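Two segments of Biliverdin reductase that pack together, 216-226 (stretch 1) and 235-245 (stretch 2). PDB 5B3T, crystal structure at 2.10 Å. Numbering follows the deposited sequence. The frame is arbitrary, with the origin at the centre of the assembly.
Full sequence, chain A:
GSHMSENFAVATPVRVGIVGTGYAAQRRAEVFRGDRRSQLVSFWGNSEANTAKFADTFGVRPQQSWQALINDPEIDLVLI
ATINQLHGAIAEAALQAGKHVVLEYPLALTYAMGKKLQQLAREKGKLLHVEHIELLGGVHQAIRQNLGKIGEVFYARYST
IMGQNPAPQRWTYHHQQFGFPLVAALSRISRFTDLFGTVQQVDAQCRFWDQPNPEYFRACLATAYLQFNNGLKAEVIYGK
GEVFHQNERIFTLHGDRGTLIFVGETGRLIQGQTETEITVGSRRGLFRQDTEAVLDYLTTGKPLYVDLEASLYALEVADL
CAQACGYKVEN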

# COMPACT_ATOMS: atom_id res chain seq x y z
N TYR A 216 6.79 -19.53 9.81
CA TYR A 216 5.44 -19.00 9.73
C TYR A 216 4.96 -18.65 11.13
O TYR A 216 5.35 -19.29 12.12
CB TYR A 216 4.49 -20.02 9.10
CG TYR A 216 4.78 -20.32 7.65
CD1 TYR A 216 5.69 -21.31 7.29
CD2 TYR A 216 4.15 -19.62 6.63
CE1 TYR A 216 5.97 -21.59 5.97
CE2 TYR A 216 4.42 -19.89 5.30
CZ TYR A 216 5.33 -20.87 4.98
OH TYR A 216 5.60 -21.14 3.65
N PHE A 217 4.12 -17.63 11.23
CA PHE A 217 3.40 -17.36 12.45
C PHE A 217 1.93 -17.70 12.25
O PHE A 217 1.40 -17.63 11.13
CB PHE A 217 3.55 -15.90 12.92
CG PHE A 217 3.10 -14.87 11.92
CD1 PHE A 217 1.80 -14.38 11.95
CD2 PHE A 217 3.98 -14.35 10.98
CE1 PHE A 217 1.38 -13.42 11.04
CE2 PHE A 217 3.56 -13.38 10.07
CZ PHE A 217 2.26 -12.92 10.11
N ARG A 218 1.28 -18.13 13.33
CA ARG A 218 -0.14 -18.40 13.30
C ARG A 218 -0.97 -17.22 13.80
O ARG A 218 -2.19 -17.21 13.60
CB ARG A 218 -0.47 -19.65 14.12
CG ARG A 218 -0.17 -19.54 15.60
CD ARG A 218 -0.49 -20.85 16.30
NE ARG A 218 -0.59 -20.68 17.75
CZ ARG A 218 -1.74 -20.48 18.39
NH1 ARG A 218 -2.88 -20.44 17.71
NH2 ARG A 218 -1.75 -20.33 19.71
N ALA A 219 -0.34 -16.25 14.44
CA ALA A 219 -1.00 -15.02 14.84
C ALA A 219 0.06 -13.97 15.10
O ALA A 219 1.20 -14.29 15.45
CB ALA A 219 -1.87 -15.22 16.09
N CYS A 220 -0.32 -12.71 14.92
CA CYS A 220 0.54 -11.59 15.27
C CYS A 220 -0.33 -10.46 15.82
O CYS A 220 -1.48 -10.28 15.41
CB CYS A 220 1.36 -11.08 14.08
SG CYS A 220 0.42 -10.24 12.78
N LEU A 221 0.24 -9.73 16.77
CA LEU A 221 -0.38 -8.52 17.30
C LEU A 221 0.70 -7.45 17.38
O LEU A 221 1.66 -7.59 18.14
CB LEU A 221 -1.01 -8.75 18.68
CG LEU A 221 -1.54 -7.48 19.36
CD1 LEU A 221 -2.59 -6.80 18.49
CD2 LEU A 221 -2.08 -7.79 20.74
N ALA A 222 0.55 -6.40 16.58
CA ALA A 222 1.52 -5.31 16.53
C ALA A 222 0.81 -4.01 16.86
O ALA A 222 -0.24 -3.70 16.28
CB ALA A 222 2.18 -5.23 15.16
N THR A 223 1.37 -3.26 17.80
CA THR A 223 0.78 -2.03 18.30
C THR A 223 1.81 -0.92 18.23
O THR A 223 2.96 -1.11 18.64
CB THR A 223 0.29 -2.20 19.74
OG1 THR A 223 1.37 -2.66 20.56
CG2 THR A 223 -0.85 -3.20 19.81
N ALA A 224 1.41 0.23 17.70
CA ALA A 224 2.27 1.40 17.63
C ALA A 224 1.51 2.60 18.17
O ALA A 224 0.37 2.86 17.75
CB ALA A 224 2.74 1.67 16.20
N TYR A 225 2.12 3.32 19.10
CA TYR A 225 1.53 4.50 19.71
C TYR A 225 2.39 5.71 19.34
O TYR A 225 3.56 5.78 19.71
CB TYR A 225 1.41 4.33 21.23
CG TYR A 225 0.65 3.07 21.59
CD1 TYR A 225 -0.72 2.98 21.36
CD2 TYR A 225 1.30 1.97 22.12
CE1 TYR A 225 -1.42 1.83 21.67
CE2 TYR A 225 0.60 0.82 22.44
CZ TYR A 225 -0.76 0.75 22.22
OH TYR A 225 -1.45 -0.39 22.53
N LEU A 226 1.80 6.63 18.59
CA LEU A 226 2.54 7.70 17.92
C LEU A 226 2.15 9.05 18.49
O LEU A 226 0.99 9.30 18.80
CB LEU A 226 2.26 7.70 16.41
CG LEU A 226 2.41 6.39 15.64
CD1 LEU A 226 2.02 6.60 14.19
CD2 LEU A 226 3.83 5.86 15.73
N GLU A 235 -3.08 5.82 17.82
CA GLU A 235 -2.89 4.40 18.10
C GLU A 235 -3.08 3.64 16.80
O GLU A 235 -4.07 3.84 16.09
CB GLU A 235 -3.88 3.92 19.16
CG GLU A 235 -3.86 4.74 20.44
CD GLU A 235 -5.03 4.43 21.35
OE1 GLU A 235 -5.99 3.78 20.88
OE2 GLU A 235 -5.00 4.84 22.53
N VAL A 236 -2.13 2.77 16.47
CA VAL A 236 -2.15 2.00 15.23
C VAL A 236 -1.99 0.53 15.59
O VAL A 236 -0.95 0.12 16.12
CB VAL A 236 -1.04 2.44 14.26
CG1 VAL A 236 -1.14 1.66 12.96
CG2 VAL A 236 -1.14 3.93 13.99
N ILE A 237 -3.03 -0.26 15.31
CA ILE A 237 -3.13 -1.64 15.77
C ILE A 237 -3.28 -2.56 14.57
O ILE A 237 -4.11 -2.30 13.69
CB ILE A 237 -4.32 -1.83 16.74
CG1 ILE A 237 -4.37 -0.69 17.76
CG2 ILE A 237 -4.24 -3.17 17.44
CD1 ILE A 237 -3.17 -0.62 18.68
N TYR A 238 -2.49 -3.63 14.53
CA TYR A 238 -2.59 -4.63 13.47
C TYR A 238 -2.52 -6.01 14.10
O TYR A 238 -1.49 -6.38 14.67
CB TYR A 238 -1.47 -4.46 12.42
CG TYR A 238 -1.58 -5.44 11.27
CD1 TYR A 238 -0.97 -6.69 11.33
CD2 TYR A 238 -2.28 -5.11 10.12
CE1 TYR A 238 -1.07 -7.58 10.27
CE2 TYR A 238 -2.38 -5.99 9.06
CZ TYR A 238 -1.77 -7.23 9.14
OH TYR A 238 -1.87 -8.11 8.09
N GLY A 239 -3.61 -6.76 13.98
CA GLY A 239 -3.64 -8.13 14.47
C GLY A 239 -4.34 -9.07 13.51
O GLY A 239 -5.33 -8.69 12.88
N LYS A 240 -3.83 -10.29 13.38
CA LYS A 240 -4.48 -11.31 12.58
C LYS A 240 -4.02 -12.67 13.05
O LYS A 240 -2.95 -12.81 13.65
CB LYS A 240 -4.20 -11.13 11.08
CG LYS A 240 -2.78 -11.45 10.65
CD LYS A 240 -2.62 -11.25 9.15
CE LYS A 240 -1.17 -11.37 8.72
NZ LYS A 240 -0.98 -10.95 7.31
N GLY A 241 -4.84 -13.68 12.79
CA GLY A 241 -4.46 -15.03 13.13
C GLY A 241 -5.43 -15.78 14.01
O GLY A 241 -6.59 -15.38 14.18
N GLU A 242 -4.95 -16.87 14.61
CA GLU A 242 -5.82 -17.86 15.24
C GLU A 242 -6.34 -17.43 16.61
O GLU A 242 -7.32 -18.00 17.09
CB GLU A 242 -5.09 -19.20 15.35
CG GLU A 242 -4.88 -19.89 14.01
CD GLU A 242 -4.00 -21.12 14.10
OE1 GLU A 242 -3.63 -21.52 15.23
OE2 GLU A 242 -3.68 -21.70 13.04
N VAL A 243 -5.71 -16.44 17.26
CA VAL A 243 -6.08 -16.09 18.63
C VAL A 243 -7.15 -15.01 18.71
O VAL A 243 -7.62 -14.71 19.81
CB VAL A 243 -4.85 -15.62 19.44
CG1 VAL A 243 -3.78 -16.70 19.44
CG2 VAL A 243 -4.30 -14.31 18.87
N PHE A 244 -7.55 -14.43 17.58
CA PHE A 244 -8.47 -13.30 17.58
C PHE A 244 -9.89 -13.79 17.31
O PHE A 244 -10.17 -14.36 16.25
CB PHE A 244 -8.06 -12.27 16.53
CG PHE A 244 -6.75 -11.60 16.82
CD1 PHE A 244 -6.68 -10.53 17.70
CD2 PHE A 244 -5.58 -12.05 16.23
CE1 PHE A 244 -5.48 -9.92 17.98
CE2 PHE A 244 -4.37 -11.44 16.51
CZ PHE A 244 -4.32 -10.37 17.38
N HIS A 245 -10.78 -13.56 18.28
CA HIS A 245 -12.17 -14.01 18.17
C HIS A 245 -13.14 -12.89 17.80
O HIS A 245 -14.32 -13.17 17.60
CB HIS A 245 -12.61 -14.66 19.48
CG HIS A 245 -12.10 -16.06 19.65
ND1 HIS A 245 -10.85 -16.34 20.16
CD2 HIS A 245 -12.67 -17.26 19.37
CE1 HIS A 245 -10.67 -17.64 20.19
NE2 HIS A 245 -11.76 -18.23 19.72

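How do the two backbones meet? Strands 219-226 and 235-241 run antiparallel, their axes at 179° and as close as 4.7 Å. Cys 220, Ala 222 and Ala 224 pair with Lys 240, Tyr 238 and Val 236 through reciprocal hydrogen bonds: Cys 220 N to Lys 240 O is 2.9 Å, and Lys 240 N to Cys 220 O 3.1 Å; Ala 222 N to Tyr 238 O is 2.8 Å, and Ala 224 N to Val 236 O also 2.8 Å. Five of these six carbonyls also accept CA-H...O contacts, such as Gly 239 CA to Cys 220 O at 3.2 Å.

Why do glycines lie opposite Ala 219 and Leu 221? Gly 241 CA comes within 3.9 Å of Ala 219 CA, and a CB there would clash with Ala 219 CA and Arg 218 O; its backbone angles by themselves also call for glycine. At Gly 239 the space a CB would need is taken by the Phe 244 ring, whose CZ lies 3.9 Å from Leu 221 CB.

What closes the end near the turn? Where a type I turn runs from Gly 241 to Phe 244, Glu 242 N donates a hydrogen bond to Arg 218 O at 3.0 Å. The side chains of the same two residues form a salt bridge, Arg 218 NH1 to Glu 242 OE1 at 2.8 Å, so opposite charges reinforce the backbone link.

Which side chains fill the two faces? On one, Thr 223 CG2 packs 3.6 Å from Ile 237 CD1, and Tyr 225 CD1 meets the aliphatic Glu 235 CG at 3.7 Å. On the other, Cys 220 SG sits at the edge of the Tyr 238 ring, 3.9 Å from Tyr 238 CE1, while the small Ala 224 lies beside Val 236, with Ala 224 CB 4.3 Å from Val 236 CB.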